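Local coordinates for NAP1-binding protein 2 (Saccharomyces cerevisiae, PDB 1YN8) that is an SH3-domain adaptor that links the PTC1 phosphatase to the PBS2 kinase and so restrains HOG pathway signalling, at residues Tyr30-Gly35 against Thr47-Glu52. Sequence-based numbering, arbitrary orientation. Where two conformers were deposited one is given.
Sequences YKHGQG and TGLVPE
Glu52 meets the 30-35 segment with both its backbone and its carboxylate. Its N-H gives a nearly straight hydrogen bond to the carbonyl of Gly35, with Glu52 N 3.0 Å from Gly35 O and the donor standing well above the carbonyl plane. Pro51 CA lies 3.5 Å from Gly35 O, a CA-H...O contact. Farther out, Lys31 NZ and Glu52 OE2 form a long salt bridge, 3.5 Å apart and weak as a hydrogen bond; Lys31 CG stands anti to its backbone N (chi1 -176°), and the extended remainder of the chain carries NZ to the carboxylate. An alanine in place of Glu52 would probably leave the Lys31 ammonium without this partner. In the Leu49 conformer modelled here, Leu49 CD2 sits over one face of the His32 imidazole, offset toward the rim and 4.0 Å from His32 CD2, a CH-pi contact. In this SH3 domain strand 36-40 runs between strands 25-33 and 47-51, antiparallel to both, and the contact bridges across it. His32 and Gly33 form a classic beta bulge opposite Trp36. At Gly35 a CB would jam against the carbonyl O of Gln34, which calls for glycine. Leu49 also packs on Trp36, and its backbone is hydrogen-bonded to Asn16 and Leu18.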
ATOM      1  N   TYR A  30       8.927   3.227  -0.244  1.00 25.19           N
ATOM      2  CA  TYR A  30       9.255   4.629  -0.096  1.00 25.28           C
ATOM      3  C   TYR A  30       7.994   5.494  -0.261  1.00 25.57           C
ATOM      4  O   TYR A  30       6.940   5.001  -0.682  1.00 25.36           O
ATOM      5  CB  TYR A  30      10.315   5.094  -1.103  1.00 25.62           C
ATOM      6  CG  TYR A  30       9.938   5.077  -2.594  1.00 27.78           C
ATOM      7  CD1 TYR A  30       9.514   6.238  -3.236  1.00 27.54           C
ATOM      8  CD2 TYR A  30      10.070   3.934  -3.361  1.00 30.79           C
ATOM      9  CE1 TYR A  30       9.218   6.247  -4.613  1.00 31.21           C
ATOM     10  CE2 TYR A  30       9.769   3.935  -4.734  1.00 29.60           C
ATOM     11  CZ  TYR A  30       9.347   5.093  -5.349  1.00 29.34           C
ATOM     12  OH  TYR A  30       9.063   5.091  -6.720  1.00 31.06           O
ATOM     13  N   LYS A  31       8.139   6.764   0.115  1.00 23.61           N
ATOM     14  CA  LYS A  31       7.110   7.785  -0.120  1.00 24.34           C
ATOM     15  C   LYS A  31       7.316   8.476  -1.470  1.00 23.58           C
ATOM     16  O   LYS A  31       8.329   9.181  -1.686  1.00 22.53           O
ATOM     17  CB  LYS A  31       7.106   8.815   1.008  1.00 23.76           C
ATOM     18  CG  LYS A  31       5.994   9.891   0.901  1.00 23.94           C
ATOM     19  CD  LYS A  31       5.924  10.717   2.187  1.00 24.75           C
ATOM     20  CE  LYS A  31       4.830  11.746   2.095  1.00 26.48           C
ATOM     21  NZ  LYS A  31       4.804  12.659   3.273  1.00 32.41           N
ATOM     22  N   HIS A  32       6.320   8.355  -2.346  1.00 24.85           N
ATOM     23  CA  HIS A  32       6.373   8.976  -3.679  1.00 25.35           C
ATOM     24  C   HIS A  32       6.131  10.493  -3.683  1.00 24.47           C
ATOM     25  O   HIS A  32       6.776  11.232  -4.430  1.00 23.79           O
ATOM     26  CB  HIS A  32       5.366   8.283  -4.615  1.00 26.64           C
ATOM     27  CG  HIS A  32       5.123   9.048  -5.878  1.00 31.58           C
ATOM     28  ND1 HIS A  32       5.903   8.886  -6.996  1.00 33.71           N
ATOM     29  CD2 HIS A  32       4.233  10.025  -6.177  1.00 33.34           C
ATOM     30  CE1 HIS A  32       5.483   9.702  -7.946  1.00 33.10           C
ATOM     31  NE2 HIS A  32       4.471  10.406  -7.474  1.00 34.73           N
ATOM     32  N   GLY A  33       5.140  10.942  -2.909  1.00 25.37           N
ATOM     33  CA  GLY A  33       4.873  12.371  -2.713  1.00 24.30           C
ATOM     34  C   GLY A  33       3.793  12.541  -1.654  1.00 24.17           C
ATOM     35  O   GLY A  33       3.441  11.579  -1.013  1.00 24.29           O
ATOM     36  N   GLN A  34       3.298  13.770  -1.466  1.00 24.64           N
ATOM     37  CA  GLN A  34       2.260  14.049  -0.477  1.00 26.58           C
ATOM     38  C   GLN A  34       1.063  13.115  -0.717  1.00 25.13           C
ATOM     39  O   GLN A  34       0.424  13.175  -1.764  1.00 25.06           O
ATOM     40  CB  GLN A  34       1.818  15.517  -0.591  1.00 26.88           C
ATOM     41  CG  GLN A  34       0.603  15.937   0.263  1.00 29.74           C
ATOM     42  CD  GLN A  34      -0.157  17.146  -0.304  1.00 31.77           C
ATOM     43  OE1 GLN A  34      -1.391  17.121  -0.388  1.00 42.68           O
ATOM     44  NE2 GLN A  34       0.569  18.200  -0.698  1.00 37.63           N
ATOM     45  N   GLY A  35       0.770  12.269   0.258  1.00 24.34           N
ATOM     46  CA  GLY A  35      -0.428  11.445   0.223  1.00 23.78           C
ATOM     47  C   GLY A  35      -0.306  10.118  -0.494  1.00 23.00           C
ATOM     48  O   GLY A  35      -1.281   9.366  -0.528  1.00 23.55           O
ATOM     49  N   THR A  47       3.390  -4.427  -7.236  0.50 24.85           N
ATOM     50  CA  THR A  47       3.703  -3.177  -6.529  0.50 24.70           C
ATOM     51  C   THR A  47       2.990  -1.990  -7.182  0.50 23.93           C
ATOM     52  O   THR A  47       2.798  -1.965  -8.395  0.50 24.05           O
ATOM     53  CB  THR A  47       5.251  -2.918  -6.475  0.50 24.46           C
ATOM     54  OG1 THR A  47       5.558  -1.719  -5.737  0.50 26.70           O
ATOM     55  CG2 THR A  47       5.809  -2.790  -7.860  0.50 24.17           C
ATOM     56  N   GLY A  48       2.620  -0.997  -6.377  1.00 23.07           N
ATOM     57  CA  GLY A  48       1.964   0.215  -6.897  1.00 24.36           C
ATOM     58  C   GLY A  48       1.675   1.248  -5.823  1.00 23.54           C
ATOM     59  O   GLY A  48       2.077   1.069  -4.680  1.00 23.50           O
ATOM     60  N   LEU A  49       0.996   2.325  -6.204  0.50 23.60           N
ATOM     61  CA  LEU A  49       0.694   3.427  -5.278  0.50 23.02           C
ATOM     62  C   LEU A  49      -0.588   3.211  -4.479  0.50 23.65           C
ATOM     63  O   LEU A  49      -1.630   2.781  -5.025  0.50 22.97           O
ATOM     64  CB  LEU A  49       0.614   4.768  -6.021  0.50 23.36           C
ATOM     65  CG  LEU A  49       1.960   5.430  -6.339  0.50 21.82           C
ATOM     66  CD1 LEU A  49       2.685   4.701  -7.456  0.50 23.07           C
ATOM     67  CD2 LEU A  49       1.774   6.876  -6.696  0.50 21.55           C
ATOM     68  N   VAL A  50      -0.500   3.546  -3.191  1.00 23.67           N
ATOM     69  CA  VAL A  50      -1.646   3.501  -2.259  1.00 25.71           C
ATOM     70  C   VAL A  50      -1.722   4.825  -1.451  1.00 24.23           C
ATOM     71  O   VAL A  50      -0.693   5.496  -1.255  1.00 22.19           O
ATOM     72  CB  VAL A  50      -1.539   2.309  -1.287  1.00 25.71           C
ATOM     73  CG1 VAL A  50      -1.393   0.983  -2.096  1.00 27.01           C
ATOM     74  CG2 VAL A  50      -0.366   2.496  -0.280  1.00 26.79           C
ATOM     75  N   PRO A  51      -2.917   5.175  -0.951  1.00 23.38           N
ATOM     76  CA  PRO A  51      -3.002   6.379  -0.123  1.00 23.36           C
ATOM     77  C   PRO A  51      -2.207   6.250   1.210  1.00 23.48           C
ATOM     78  O   PRO A  51      -2.308   5.228   1.885  1.00 22.93           O
ATOM     79  CB  PRO A  51      -4.512   6.505   0.168  1.00 23.82           C
ATOM     80  CG  PRO A  51      -5.205   5.641  -0.872  1.00 24.62           C
ATOM     81  CD  PRO A  51      -4.232   4.528  -1.104  1.00 22.86           C
ATOM     82  N   GLU A  52      -1.488   7.317   1.587  1.00 25.33           N
ATOM     83  CA  GLU A  52      -0.709   7.353   2.832  1.00 27.40           C
ATOM     84  C   GLU A  52      -1.558   7.062   4.088  1.00 27.06           C
ATOM     85  O   GLU A  52      -1.095   6.386   5.044  1.00 27.43           O
ATOM     86  CB  GLU A  52      -0.023   8.703   2.964  1.00 28.54           C
ATOM     87  CG  GLU A  52       1.056   8.761   4.034  1.00 32.15           C
ATOM     88  CD  GLU A  52       1.745  10.115   4.085  1.00 31.79           C
ATOM     89  OE1 GLU A  52       1.214  11.086   3.515  1.00 40.11           O
ATOM     90  OE2 GLU A  52       2.809  10.202   4.728  1.00 39.54           O
TER